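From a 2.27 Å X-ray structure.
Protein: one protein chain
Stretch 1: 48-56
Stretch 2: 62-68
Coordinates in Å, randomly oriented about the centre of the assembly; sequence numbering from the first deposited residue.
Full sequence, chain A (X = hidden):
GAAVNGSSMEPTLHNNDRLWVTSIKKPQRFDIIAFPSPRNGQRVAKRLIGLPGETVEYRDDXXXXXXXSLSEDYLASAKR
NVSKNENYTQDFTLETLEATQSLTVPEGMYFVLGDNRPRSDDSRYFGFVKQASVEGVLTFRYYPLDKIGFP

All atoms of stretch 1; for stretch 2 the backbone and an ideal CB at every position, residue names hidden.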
ATOM      1  N   LEU A  48       1.239  -3.223  -4.522  1.00 38.39           N
ATOM      2  CA  LEU A  48       2.138  -3.710  -3.494  1.00 37.79           C
ATOM      3  C   LEU A  48       3.087  -2.575  -3.116  1.00 36.49           C
ATOM      4  O   LEU A  48       3.777  -2.023  -3.974  1.00 35.85           O
ATOM      5  CB  LEU A  48       2.914  -4.930  -4.008  1.00 38.88           C
ATOM      6  CG  LEU A  48       3.898  -5.579  -3.029  1.00 39.44           C
ATOM      7  CD1 LEU A  48       3.253  -5.754  -1.658  1.00 40.18           C
ATOM      8  CD2 LEU A  48       4.363  -6.915  -3.578  1.00 41.30           C
ATOM      9  N   ILE A  49       3.085  -2.211  -1.835  1.00 37.23           N
ATOM     10  CA  ILE A  49       3.866  -1.073  -1.338  1.00 37.30           C
ATOM     11  C   ILE A  49       4.903  -1.542  -0.311  1.00 37.08           C
ATOM     12  O   ILE A  49       6.090  -1.201  -0.409  1.00 37.43           O
ATOM     13  CB  ILE A  49       2.927   0.007  -0.755  1.00 38.37           C
ATOM     14  CG1 ILE A  49       2.090   0.639  -1.884  1.00 38.94           C
ATOM     15  CG2 ILE A  49       3.701   1.073  -0.001  1.00 39.34           C
ATOM     16  CD1 ILE A  49       2.873   1.447  -2.908  1.00 39.08           C
ATOM     17  N   GLY A  50       4.464  -2.346   0.646  1.00 36.55           N
ATOM     18  CA  GLY A  50       5.351  -2.870   1.675  1.00 37.48           C
ATOM     19  C   GLY A  50       5.445  -4.382   1.674  1.00 37.74           C
ATOM     20  O   GLY A  50       4.434  -5.075   1.567  1.00 37.63           O
ATOM     21  N   LEU A  51       6.673  -4.868   1.836  1.00 38.30           N
ATOM     22  CA  LEU A  51       7.018  -6.292   1.806  1.00 40.08           C
ATOM     23  C   LEU A  51       7.498  -6.694   3.205  1.00 42.17           C
ATOM     24  O   LEU A  51       7.861  -5.819   3.987  1.00 41.05           O
ATOM     25  CB  LEU A  51       8.151  -6.509   0.796  1.00 40.55           C
ATOM     26  CG  LEU A  51       7.838  -6.228  -0.689  1.00 39.90           C
ATOM     27  CD1 LEU A  51       9.048  -5.674  -1.423  1.00 40.77           C
ATOM     28  CD2 LEU A  51       7.381  -7.496  -1.383  1.00 41.10           C
ATOM     29  N   PRO A  52       7.511  -8.009   3.522  1.00 45.49           N
ATOM     30  CA  PRO A  52       7.903  -8.510   4.852  1.00 48.71           C
ATOM     31  C   PRO A  52       9.195  -7.902   5.420  1.00 50.26           C
ATOM     32  O   PRO A  52      10.228  -7.855   4.739  1.00 51.24           O
ATOM     33  CB  PRO A  52       8.108 -10.008   4.618  1.00 52.05           C
ATOM     34  CG  PRO A  52       7.219 -10.346   3.464  1.00 51.17           C
ATOM     35  CD  PRO A  52       7.109  -9.106   2.617  1.00 47.11           C
ATOM     36  N   GLY A  53       9.129  -7.444   6.663  1.00 51.36           N
ATOM     37  CA  GLY A  53      10.311  -6.939   7.358  1.00 52.77           C
ATOM     38  C   GLY A  53      10.474  -5.434   7.297  1.00 49.33           C
ATOM     39  O   GLY A  53      11.165  -4.854   8.136  1.00 50.43           O
ATOM     40  N   GLU A  54       9.807  -4.803   6.336  1.00 46.05           N
ATOM     41  CA  GLU A  54       9.982  -3.380   6.069  1.00 44.75           C
ATOM     42  C   GLU A  54       9.097  -2.466   6.927  1.00 44.66           C
ATOM     43  O   GLU A  54       7.963  -2.807   7.269  1.00 43.78           O
ATOM     44  CB  GLU A  54       9.721  -3.100   4.590  1.00 43.46           C
ATOM     45  CG  GLU A  54      10.760  -3.737   3.663  1.00 45.42           C
ATOM     46  CD  GLU A  54      10.359  -3.715   2.195  1.00 45.66           C
ATOM     47  OE1 GLU A  54       9.209  -3.322   1.892  1.00 46.27           O
ATOM     48  OE2 GLU A  54      11.187  -4.099   1.333  1.00 47.27           O
ATOM     49  N   THR A  55       9.636  -1.296   7.268  1.00 44.96           N
ATOM     50  CA  THR A  55       8.820  -0.207   7.799  1.00 46.32           C
ATOM     51  C   THR A  55       8.235   0.587   6.619  1.00 44.45           C
ATOM     52  O   THR A  55       8.881   0.718   5.567  1.00 44.57           O
ATOM     53  CB  THR A  55       9.628   0.742   8.712  1.00 48.99           C
ATOM     54  OG1 THR A  55      10.579   1.469   7.930  1.00 49.02           O
ATOM     55  CG2 THR A  55      10.351  -0.031   9.823  1.00 51.14           C
ATOM     56  N   VAL A  56       7.012   1.085   6.786  1.00 43.88           N
ATOM     57  CA  VAL A  56       6.361   1.923   5.785  1.00 43.49           C
ATOM     58  C   VAL A  56       5.924   3.220   6.424  1.00 46.46           C
ATOM     59  O   VAL A  56       5.251   3.216   7.456  1.00 48.40           O
ATOM     60  CB  VAL A  56       5.119   1.245   5.172  1.00 42.39           C
ATOM     61  CG1 VAL A  56       4.418   2.196   4.202  1.00 42.25           C
ATOM     62  CG2 VAL A  56       5.516  -0.053   4.476  1.00 40.23           C
ATOM     63  N   UNK A  62       5.202  11.751   0.727  1.00 63.84           N
ATOM     64  CA  UNK A  62       6.312  10.985   0.176  1.00 58.93           C
ATOM     65  C   UNK A  62       6.378   9.622   0.858  1.00 54.03           C
ATOM     66  O   UNK A  62       6.241   9.527   2.077  1.00 53.43           O
ATOM     67  CB  UNK A  62       7.632  11.740   0.344  1.00 58.93           C
ATOM     68  N   UNK A  63       6.575   8.577   0.052  1.00 50.06           N
ATOM     69  CA  UNK A  63       6.711   7.203   0.541  1.00 46.09           C
ATOM     70  C   UNK A  63       8.122   6.906   1.064  1.00 45.66           C
ATOM     71  O   UNK A  63       9.107   7.088   0.352  1.00 45.43           O
ATOM     72  CB  UNK A  63       6.358   6.218  -0.575  1.00 46.09           C
ATOM     73  N   UNK A  64       8.186   6.420   2.302  1.00 45.39           N
ATOM     74  CA  UNK A  64       9.413   5.965   2.931  1.00 45.76           C
ATOM     75  C   UNK A  64       9.298   4.469   3.273  1.00 42.79           C
ATOM     76  O   UNK A  64       8.399   4.066   4.001  1.00 42.94           O
ATOM     77  CB  UNK A  64       9.710   6.790   4.185  1.00 45.76           C
ATOM     78  N   UNK A  65      10.199   3.659   2.719  1.00 41.06           N
ATOM     79  CA  UNK A  65      10.322   2.245   3.059  1.00 38.87           C
ATOM     80  C   UNK A  65      11.676   2.051   3.719  1.00 40.17           C
ATOM     81  O   UNK A  65      12.710   2.304   3.097  1.00 40.99           O
ATOM     82  CB  UNK A  65      10.169   1.350   1.827  1.00 38.87           C
ATOM     83  N   UNK A  66      11.678   1.610   4.973  1.00 41.08           N
ATOM     84  CA  UNK A  66      12.915   1.509   5.754  1.00 42.64           C
ATOM     85  C   UNK A  66      13.654   2.839   5.725  1.00 44.12           C
ATOM     86  O   UNK A  66      14.879   2.880   5.625  1.00 45.04           O
ATOM     87  CB  UNK A  66      13.810   0.390   5.218  1.00 42.64           C
ATOM     88  N   UNK A  67      12.896   3.931   5.823  1.00 44.78           N
ATOM     89  CA  UNK A  67      13.465   5.283   5.816  1.00 47.25           C
ATOM     90  C   UNK A  67      14.004   5.751   4.470  1.00 47.18           C
ATOM     91  O   UNK A  67      14.628   6.810   4.392  1.00 49.93           O
ATOM     92  CB  UNK A  67      14.595   5.356   6.845  1.00 47.25           C
ATOM     93  N   UNK A  68      13.756   4.976   3.411  1.00 44.38           N
ATOM     94  CA  UNK A  68      14.260   5.298   2.081  1.00 44.87           C
ATOM     95  C   UNK A  68      13.129   5.890   1.254  1.00 45.45           C
ATOM     96  O   UNK A  68      12.101   5.254   1.028  1.00 42.81           O
ATOM     97  CB  UNK A  68      14.845   4.061   1.397  1.00 44.87           C
TER

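Position 62 has extended backbone angles (phi/psi -114/136), and nothing of stretch 1 lies within 5.5 Å of its ideal CB. The local geometry suits a strand, where beta-branched residues are common, but selects no particular side chain. The deposited residue is Thr62, which makes no contact with stretch 1.

Position 63 is also extended (-81/126), with CA-to-CB pointing sideways. Its ideal CB is beyond 5.5 Å of stretch 1, yet the aliphatic groups of Ile49 and Val56 lie within range of a longer side chain. Leucine, isoleucine or methionine would suit; alanine would stop short. The residue is Leu63. With chi1 t and chi2 p, its CD1 comes 4.0 Å from Ile49 CG2 and 4.2 Å from Val56 CG1, so one methyl touches both residues.

At position 64 the backbone does the work: the carbonyl O lies 3.5 Å from Val56 CA, in a CA-H...O contact with an angle of 141° at the hydrogen. CA-to-CB points sideways and the ideal CB meets nothing of stretch 1 within 5.5 Å, so many residues would fit, large or polar ones included. It is Tyr64, whose ring leads away from stretch 1; the carbonyl O also accepts a weak hydrogen bond from water 1.

Position 65 forms an antiparallel, non-hydrogen-bonded bridge with Val56 (CA to CA, 4.8 Å), and its side chain shares a sheet face with that valine. Its CA approaches Thr55 O at 3.3 Å, a CA-H...O contact with an angle of 148°. The ideal CB is 4.0 Å from Thr55 O and 4.8 Å from Glu54 OE1, but Val56 CG2 and the Ile49 side chain offer an apolar surface farther in. Valine, isoleucine or leucine could serve, the longer two reaching deeper. Ile65 is found here, with chi1 and chi2 both m. Its CD1 packs 3.7 Å from Val56 CG2, 4.4 Å from Ile49 CG2 and 3.4 Å from Ile49 O, while its CG2 lies 3.5 Å from Glu54 OE1.

Position 66 begins the central pair of a type I' turn running from 65 to 68. Its positive phi (53/40) favours asparagine, glycine or aspartate. The backbone N donates to Thr55 O (3.0 Å, 160°), and Thr55 N offers a donor that a short side-chain acceptor could reach. Glycine would satisfy the turn but not this donor. Asn66 satisfies both: its OD1 accepts from Thr55 N at 2.9 Å and 161°, pairing the two residues through two hydrogen bonds.

Position 67 is the second central residue, at 72/8. Positive phi favours glycine, though asparagine is also plausible, since no atom of stretch 1 lies within 5.5 Å of the ideal CB. The residue is Gly67; its N donates to water 1 (3.1 Å), which is also hydrogen-bonded to Thr55 OG1 (2.7 Å).

Position 68 closes the turn, its N donating to Ile65 O (2.9 Å). Out of reach of stretch 1, its extended angles (-102/120) suit beta-branched residues among others; it is Val68, chi1 t.

Stretch 2 (62-68) TLYINGV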
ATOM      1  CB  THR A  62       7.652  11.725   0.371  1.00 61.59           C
ATOM      2  OG1 THR A  62       7.564  13.047  -0.184  1.00 66.30           O
ATOM      3  CG2 THR A  62       8.794  10.968  -0.295  1.00 58.79           C
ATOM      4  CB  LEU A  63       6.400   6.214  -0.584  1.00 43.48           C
ATOM      5  CG  LEU A  63       6.675   4.731  -0.324  1.00 40.56           C
ATOM      6  CD1 LEU A  63       5.913   4.221   0.899  1.00 39.88           C
ATOM      7  CD2 LEU A  63       6.330   3.916  -1.564  1.00 38.73           C
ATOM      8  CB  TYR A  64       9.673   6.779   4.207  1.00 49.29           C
ATOM      9  CG  TYR A  64      10.033   8.232   3.954  1.00 52.85           C
ATOM     10  CD1 TYR A  64       9.044   9.188   3.754  1.00 55.31           C
ATOM     11  CD2 TYR A  64      11.361   8.649   3.921  1.00 55.31           C
ATOM     12  CE1 TYR A  64       9.363  10.515   3.521  1.00 59.34           C
ATOM     13  CE2 TYR A  64      11.691   9.974   3.693  1.00 59.76           C
ATOM     14  CZ  TYR A  64      10.685  10.902   3.495  1.00 61.61           C
ATOM     15  OH  TYR A  64      11.002  12.210   3.265  1.00 66.79           O
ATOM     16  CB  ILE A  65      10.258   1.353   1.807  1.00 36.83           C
ATOM     17  CG1 ILE A  65       8.923   1.522   1.073  1.00 35.86           C
ATOM     18  CG2 ILE A  65      10.470  -0.112   2.168  1.00 36.46           C
ATOM     19  CD1 ILE A  65       7.751   0.824   1.712  1.00 34.73           C
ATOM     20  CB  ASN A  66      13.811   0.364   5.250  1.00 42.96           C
ATOM     21  CG  ASN A  66      13.261  -1.011   5.588  1.00 43.55           C
ATOM     22  OD1 ASN A  66      12.356  -1.153   6.401  1.00 45.93           O
ATOM     23  ND2 ASN A  66      13.818  -2.036   4.970  1.00 43.98           N
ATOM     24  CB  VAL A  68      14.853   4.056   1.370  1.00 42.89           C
ATOM     25  CG1 VAL A  68      15.274   4.391  -0.057  1.00 43.35           C
ATOM     26  CG2 VAL A  68      16.024   3.505   2.173  1.00 43.68           C
TER
HETATM   27  O   HOH W   1       9.860   3.643   6.535  1.00 36.01           O
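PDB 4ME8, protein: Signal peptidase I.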